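Probable ss-1,3-N-acetylglucosaminyltransferase (Staphylococcus aureus subsp. aureus N315, PDB 6H21) is a probable glycosyltransferase of family 2 with a GT-A fold, modelled with uridine-diphosphate-N-acetylglucosamine and manganese ions. Local coordinates at residues C[172-183]-C[199-210]. Residues are numbered along the deposited sequence; the frame is centred on the assembly and turned at random.
Sequences LSVLKMFKKSVI and DQLFTIEFLMNS. With UD1 (uridine-diphosphate-N-acetylglucosamine), chain X.
Phe178, on strand 177-179, wedges its ring between Phe206 and Phe202 of helix 198-207. Its CB rests against Phe206 CE2 (3.9 Å). CG lies anti to the carbonyl carbon (chi1 -67°), which turns the ring edge-on to Phe206, with CD2 above the centre of that ring in an edge-to-face stack, planes at 80°. CE2 touches both Phe206 CG and Phe202 CE1; CZ, at the far end, nears Thr203 OG1 (4.0 Å). Phe202 in turn points its edge at a face of Phe178, planes at 82°, and its own CZ meets Ile183 CD1. On the face of Phe206 opposite Phe178 CD2, Val182 CG1 makes a CH-pi contact 3.9 Å from the centroid. This aromatic cluster packs the helix against the GT-A sheet, where strand 177-179 lies antiparallel between strands 105-108 and 134-142. Toward the ligand, Thr203 OG1 donates to Leu172 O (2.9 Å), standing well above the carbonyl plane, while Leu172 CD2 packs on Thr203 CG2. In the first turn of the helix, Asp199 OD2 accepts from O6' of uridine-diphosphate-N-acetylglucosamine (2.6 Å) and forms a salt bridge with Arg94. A water donating to the same carboxylate oxygen accepts from Val174 N (2.9 Å) and also bonds the ligand's O4'.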
loop_
_atom_site.group_PDB
_atom_site.type_symbol
_atom_site.label_atom_id
_atom_site.label_comp_id
_atom_site.label_asym_id
_atom_site.label_seq_id
_atom_site.Cartn_x
_atom_site.Cartn_y
_atom_site.Cartn_z
ATOM N N LEU C 172 6.060 32.700 0.802
ATOM C CA LEU C 172 7.491 32.804 0.692
ATOM C C LEU C 172 7.923 33.607 -0.544
ATOM O O LEU C 172 9.122 33.642 -0.857
ATOM C CB LEU C 172 8.054 31.384 0.650
ATOM C CG LEU C 172 8.075 30.649 1.980
ATOM C CD1 LEU C 172 8.650 29.256 1.787
ATOM C CD2 LEU C 172 8.844 31.415 3.042
ATOM N N SER C 173 7.002 34.307 -1.205
ATOM C CA SER C 173 7.401 35.247 -2.280
ATOM C C SER C 173 8.261 36.353 -1.656
ATOM O O SER C 173 8.183 36.604 -0.456
ATOM C CB SER C 173 6.219 35.843 -3.010
ATOM O OG SER C 173 5.684 36.955 -2.308
ATOM N N VAL C 174 9.041 37.038 -2.489
ATOM C CA VAL C 174 9.829 38.168 -2.043
ATOM C C VAL C 174 9.052 39.483 -2.209
ATOM O O VAL C 174 9.662 40.569 -2.088
ATOM C CB VAL C 174 11.175 38.218 -2.785
ATOM C CG1 VAL C 174 11.962 36.942 -2.542
ATOM C CG2 VAL C 174 10.984 38.484 -4.267
ATOM N N LEU C 175 7.727 39.406 -2.429
ATOM C CA LEU C 175 6.920 40.609 -2.677
ATOM C C LEU C 175 6.472 41.224 -1.336
ATOM O O LEU C 175 5.298 41.211 -0.948
ATOM C CB LEU C 175 5.765 40.240 -3.606
ATOM C CG LEU C 175 6.194 39.479 -4.860
ATOM C CD1 LEU C 175 4.990 39.063 -5.676
ATOM C CD2 LEU C 175 7.165 40.301 -5.712
ATOM N N LYS C 176 7.471 41.789 -0.656
ATOM C CA LYS C 176 7.454 42.116 0.762
ATOM C C LYS C 176 8.483 43.222 1.020
ATOM O O LYS C 176 9.311 43.519 0.154
ATOM C CB LYS C 176 7.837 40.877 1.581
ATOM C CG LYS C 176 6.866 39.703 1.497
ATOM C CD LYS C 176 7.373 38.461 2.182
ATOM C CE LYS C 176 6.329 37.371 2.308
ATOM N NZ LYS C 176 5.818 36.899 0.994
ATOM N N MET C 177 8.472 43.783 2.229
ATOM C CA MET C 177 9.426 44.833 2.608
ATOM C C MET C 177 10.486 44.233 3.549
ATOM O O MET C 177 10.181 43.784 4.624
ATOM C CB MET C 177 8.695 46.010 3.265
ATOM C CG MET C 177 9.602 47.169 3.620
ATOM S SD MET C 177 8.702 48.645 4.159
ATOM C CE MET C 177 7.853 49.092 2.646
ATOM N N PHE C 178 11.745 44.243 3.097
ATOM C CA PHE C 178 12.893 43.631 3.756
ATOM C C PHE C 178 13.888 44.705 4.233
ATOM O O PHE C 178 14.262 45.548 3.475
ATOM C CB PHE C 178 13.662 42.749 2.769
ATOM C CG PHE C 178 12.974 41.507 2.259
ATOM C CD1 PHE C 178 12.150 41.551 1.143
ATOM C CD2 PHE C 178 13.219 40.278 2.843
ATOM C CE1 PHE C 178 11.563 40.400 0.648
ATOM C CE2 PHE C 178 12.623 39.129 2.346
ATOM C CZ PHE C 178 11.799 39.192 1.250
ATOM N N LYS C 179 14.368 44.597 5.474
ATOM C CA LYS C 179 15.392 45.503 6.010
ATOM C C LYS C 179 16.728 45.224 5.309
ATOM O O LYS C 179 17.219 44.108 5.295
ATOM C CB LYS C 179 15.519 45.346 7.529
ATOM C CG LYS C 179 16.529 46.289 8.170
ATOM C CD LYS C 179 16.497 46.272 9.679
ATOM C CE LYS C 179 15.572 47.332 10.239
ATOM N NZ LYS C 179 15.537 47.301 11.717
ATOM N N LYS C 180 17.318 46.275 4.744
ATOM C CA LYS C 180 18.458 46.151 3.841
ATOM C C LYS C 180 19.713 45.654 4.586
ATOM O O LYS C 180 20.528 44.918 4.017
ATOM C CB LYS C 180 18.708 47.492 3.141
ATOM C CG LYS C 180 19.801 47.462 2.079
ATOM C CD LYS C 180 19.450 46.612 0.874
ATOM C CE LYS C 180 20.638 46.208 0.025
ATOM N NZ LYS C 180 21.630 47.294 -0.150
ATOM N N SER C 181 19.885 46.057 5.847
ATOM C CA SER C 181 21.115 45.740 6.599
ATOM C C SER C 181 21.245 44.222 6.808
ATOM O O SER C 181 22.348 43.672 6.839
ATOM C CB SER C 181 21.150 46.500 7.903
ATOM O OG SER C 181 20.026 46.165 8.709
ATOM N N VAL C 182 20.111 43.528 6.948
ATOM C CA VAL C 182 20.090 42.071 7.095
ATOM C C VAL C 182 20.621 41.434 5.798
ATOM O O VAL C 182 21.425 40.484 5.828
ATOM C CB VAL C 182 18.672 41.576 7.449
ATOM C CG1 VAL C 182 18.573 40.059 7.420
ATOM C CG2 VAL C 182 18.187 42.121 8.788
ATOM N N ILE C 183 20.156 41.952 4.661
ATOM C CA ILE C 183 20.580 41.482 3.348
ATOM C C ILE C 183 22.089 41.748 3.167
ATOM O O ILE C 183 22.804 40.871 2.680
ATOM C CB ILE C 183 19.705 42.119 2.242
ATOM C CG1 ILE C 183 18.300 41.503 2.221
ATOM C CG2 ILE C 183 20.368 42.026 0.872
ATOM C CD1 ILE C 183 17.275 42.343 1.493
ATOM N N ASP C 199 13.127 32.262 -5.151
ATOM C CA ASP C 199 12.465 33.279 -4.352
ATOM C C ASP C 199 12.190 32.725 -2.944
ATOM O O ASP C 199 12.424 33.404 -1.947
ATOM C CB ASP C 199 11.205 33.791 -5.063
ATOM C CG ASP C 199 11.499 34.604 -6.318
ATOM O OD1 ASP C 199 12.663 34.603 -6.759
ATOM O OD2 ASP C 199 10.562 35.260 -6.838
ATOM N N GLN C 200 11.732 31.473 -2.865
ATOM C CA GLN C 200 11.570 30.790 -1.564
ATOM C C GLN C 200 12.896 30.779 -0.787
ATOM O O GLN C 200 12.922 31.034 0.410
ATOM C CB GLN C 200 11.146 29.333 -1.760
ATOM C CG GLN C 200 9.727 29.132 -2.244
ATOM C CD GLN C 200 9.375 27.658 -2.247
ATOM O OE1 GLN C 200 9.353 26.998 -1.207
ATOM N NE2 GLN C 200 9.113 27.118 -3.431
ATOM N N LEU C 201 13.994 30.466 -1.480
ATOM C CA LEU C 201 15.284 30.331 -0.853
ATOM C C LEU C 201 15.734 31.682 -0.279
ATOM O O LEU C 201 16.239 31.726 0.834
ATOM C CB LEU C 201 16.308 29.795 -1.854
ATOM C CG LEU C 201 17.746 29.754 -1.335
ATOM C CD1 LEU C 201 17.840 28.963 -0.044
ATOM C CD2 LEU C 201 18.691 29.176 -2.382
ATOM N N PHE C 202 15.526 32.763 -1.045
ATOM C CA PHE C 202 15.884 34.104 -0.601
ATOM C C PHE C 202 15.095 34.460 0.667
ATOM O O PHE C 202 15.682 34.896 1.635
ATOM C CB PHE C 202 15.657 35.134 -1.708
ATOM C CG PHE C 202 16.027 36.543 -1.320
ATOM C CD1 PHE C 202 15.150 37.323 -0.578
ATOM C CD2 PHE C 202 17.258 37.074 -1.669
ATOM C CE1 PHE C 202 15.488 38.615 -0.214
ATOM C CE2 PHE C 202 17.596 38.364 -1.303
ATOM C CZ PHE C 202 16.716 39.132 -0.568
ATOM N N THR C 203 13.771 34.255 0.658
ATOM C CA THR C 203 12.938 34.593 1.810
ATOM C C THR C 203 13.323 33.745 3.033
ATOM O O THR C 203 13.426 34.284 4.148
ATOM C CB THR C 203 11.446 34.474 1.490
ATOM O OG1 THR C 203 11.135 35.368 0.420
ATOM C CG2 THR C 203 10.573 34.801 2.680
ATOM N N ILE C 204 13.565 32.444 2.832
ATOM C CA ILE C 204 14.000 31.548 3.912
ATOM C C ILE C 204 15.357 31.997 4.474
ATOM O O ILE C 204 15.518 32.030 5.697
ATOM C CB ILE C 204 14.050 30.080 3.435
ATOM C CG1 ILE C 204 12.656 29.539 3.101
ATOM C CG2 ILE C 204 14.808 29.200 4.429
ATOM C CD1 ILE C 204 11.923 28.891 4.249
ATOM N N GLU C 205 16.335 32.285 3.597
ATOM C CA GLU C 205 17.667 32.767 4.034
ATOM C C GLU C 205 17.478 34.025 4.891
ATOM O O GLU C 205 18.138 34.179 5.932
ATOM C CB GLU C 205 18.611 33.029 2.850
ATOM C CG GLU C 205 19.162 31.752 2.212
ATOM C CD GLU C 205 20.218 31.876 1.110
ATOM O OE1 GLU C 205 20.271 32.913 0.421
ATOM O OE2 GLU C 205 20.982 30.899 0.917
ATOM N N PHE C 206 16.556 34.908 4.471
ATOM C CA PHE C 206 16.286 36.127 5.205
ATOM C C PHE C 206 15.699 35.801 6.580
ATOM O O PHE C 206 16.151 36.351 7.598
ATOM C CB PHE C 206 15.334 37.053 4.451
ATOM C CG PHE C 206 15.252 38.432 5.044
ATOM C CD1 PHE C 206 14.372 38.711 6.077
ATOM C CD2 PHE C 206 16.080 39.447 4.592
ATOM C CE1 PHE C 206 14.303 39.983 6.621
ATOM C CE2 PHE C 206 16.016 40.718 5.145
ATOM C CZ PHE C 206 15.132 40.984 6.162
ATOM N N LEU C 207 14.674 34.943 6.597
ATOM C CA LEU C 207 13.953 34.549 7.847
ATOM C C LEU C 207 14.922 33.938 8.876
ATOM O O LEU C 207 14.810 34.200 10.062
ATOM C CB LEU C 207 12.831 33.549 7.515
ATOM C CG LEU C 207 11.609 34.118 6.796
ATOM C CD1 LEU C 207 10.703 32.992 6.313
ATOM C CD2 LEU C 207 10.840 35.076 7.692
ATOM N N MET C 208 15.868 33.122 8.400
ATOM C CA MET C 208 16.779 32.370 9.234
ATOM C C MET C 208 17.893 33.286 9.790
ATOM O O MET C 208 18.637 32.892 10.685
ATOM C CB MET C 208 17.402 31.226 8.425
ATOM C CG MET C 208 16.405 30.108 8.032
ATOM S SD MET C 208 15.512 29.414 9.447
ATOM C CE MET C 208 13.899 30.177 9.300
ATOM N N ASN C 209 17.983 34.515 9.282
ATOM C CA ASN C 209 18.979 35.482 9.723
ATOM C C ASN C 209 18.296 36.704 10.347
ATOM O O ASN C 209 18.932 37.689 10.564
ATOM C CB ASN C 209 19.881 35.876 8.558
ATOM C CG ASN C 209 20.850 34.764 8.242
ATOM O OD1 ASN C 209 21.803 34.556 8.993
ATOM N ND2 ASN C 209 20.585 34.009 7.187
ATOM N N SER C 210 17.007 36.617 10.676
ATOM C CA SER C 210 16.320 37.770 11.271
ATOM C C SER C 210 15.308 37.279 12.307
ATOM O O SER C 210 14.992 36.102 12.337
ATOM C CB SER C 210 15.672 38.619 10.209
ATOM O OG SER C 210 14.661 37.889 9.528
HETATM C "C1'" UD1 X . 6.014 34.227 -10.378
HETATM C "C2'" UD1 X . 5.628 34.151 -8.898
HETATM C "C3'" UD1 X . 6.091 35.415 -8.175
HETATM C "C4'" UD1 X . 7.586 35.617 -8.406
HETATM C "C5'" UD1 X . 7.955 35.531 -9.890
HETATM C "C6'" UD1 X . 9.469 35.606 -10.116
HETATM C "C7'" UD1 X . 3.593 32.860 -8.366
HETATM C "C8'" UD1 X . 2.092 32.912 -8.259
HETATM N "N2'" UD1 X . 4.186 33.991 -8.755
HETATM O "O1'" UD1 X . 5.361 35.373 -10.935
HETATM O "O3'" UD1 X . 5.805 35.310 -6.771
HETATM O "O4'" UD1 X . 7.957 36.901 -7.901
HETATM O "O5'" UD1 X . 7.434 34.332 -10.499
HETATM O "O6'" UD1 X . 10.179 34.646 -9.339
HETATM O "O7'" UD1 X . 4.223 31.850 -8.104
HETATM N N1 UD1 X . 11.725 38.960 -15.449
HETATM C C2 UD1 X . 13.097 39.219 -15.621
HETATM N N3 UD1 X . 13.803 38.606 -16.563
HETATM C C4 UD1 X . 13.232 37.731 -17.381
HETATM C C5 UD1 X . 11.873 37.442 -17.248
HETATM C C6 UD1 X . 11.117 38.068 -16.254
HETATM O O2 UD1 X . 13.688 40.023 -14.888
HETATM O O4 UD1 X . 13.948 37.199 -18.258
HETATM C C1B UD1 X . 11.035 39.671 -14.373
HETATM C C2B UD1 X . 9.676 40.226 -14.762
HETATM O "O2'" UD1 X . 9.810 41.437 -15.498
HETATM C C3B UD1 X . 9.024 40.404 -13.400
HETATM C C4B UD1 X . 9.638 39.289 -12.556
HETATM O O4B UD1 X . 10.794 38.809 -13.261
HETATM O O3B UD1 X . 9.361 41.679 -12.840
HETATM C C5B UD1 X . 8.690 38.121 -12.346
HETATM O O5B UD1 X . 8.088 37.797 -13.591
HETATM P PA UD1 X . 6.513 37.557 -13.735
HETATM O O1A UD1 X . 6.284 37.269 -15.184
HETATM O O2A UD1 X . 5.691 38.609 -12.994
HETATM O O3A UD1 X . 6.392 36.188 -12.945
HETATM P PB UD1 X . 5.009 35.546 -12.477
HETATM O O1B UD1 X . 4.889 34.205 -13.132
HETATM O O2B UD1 X . 3.843 36.518 -12.589
HETATM O O HOH W 1 8.771 36.010 -5.218
#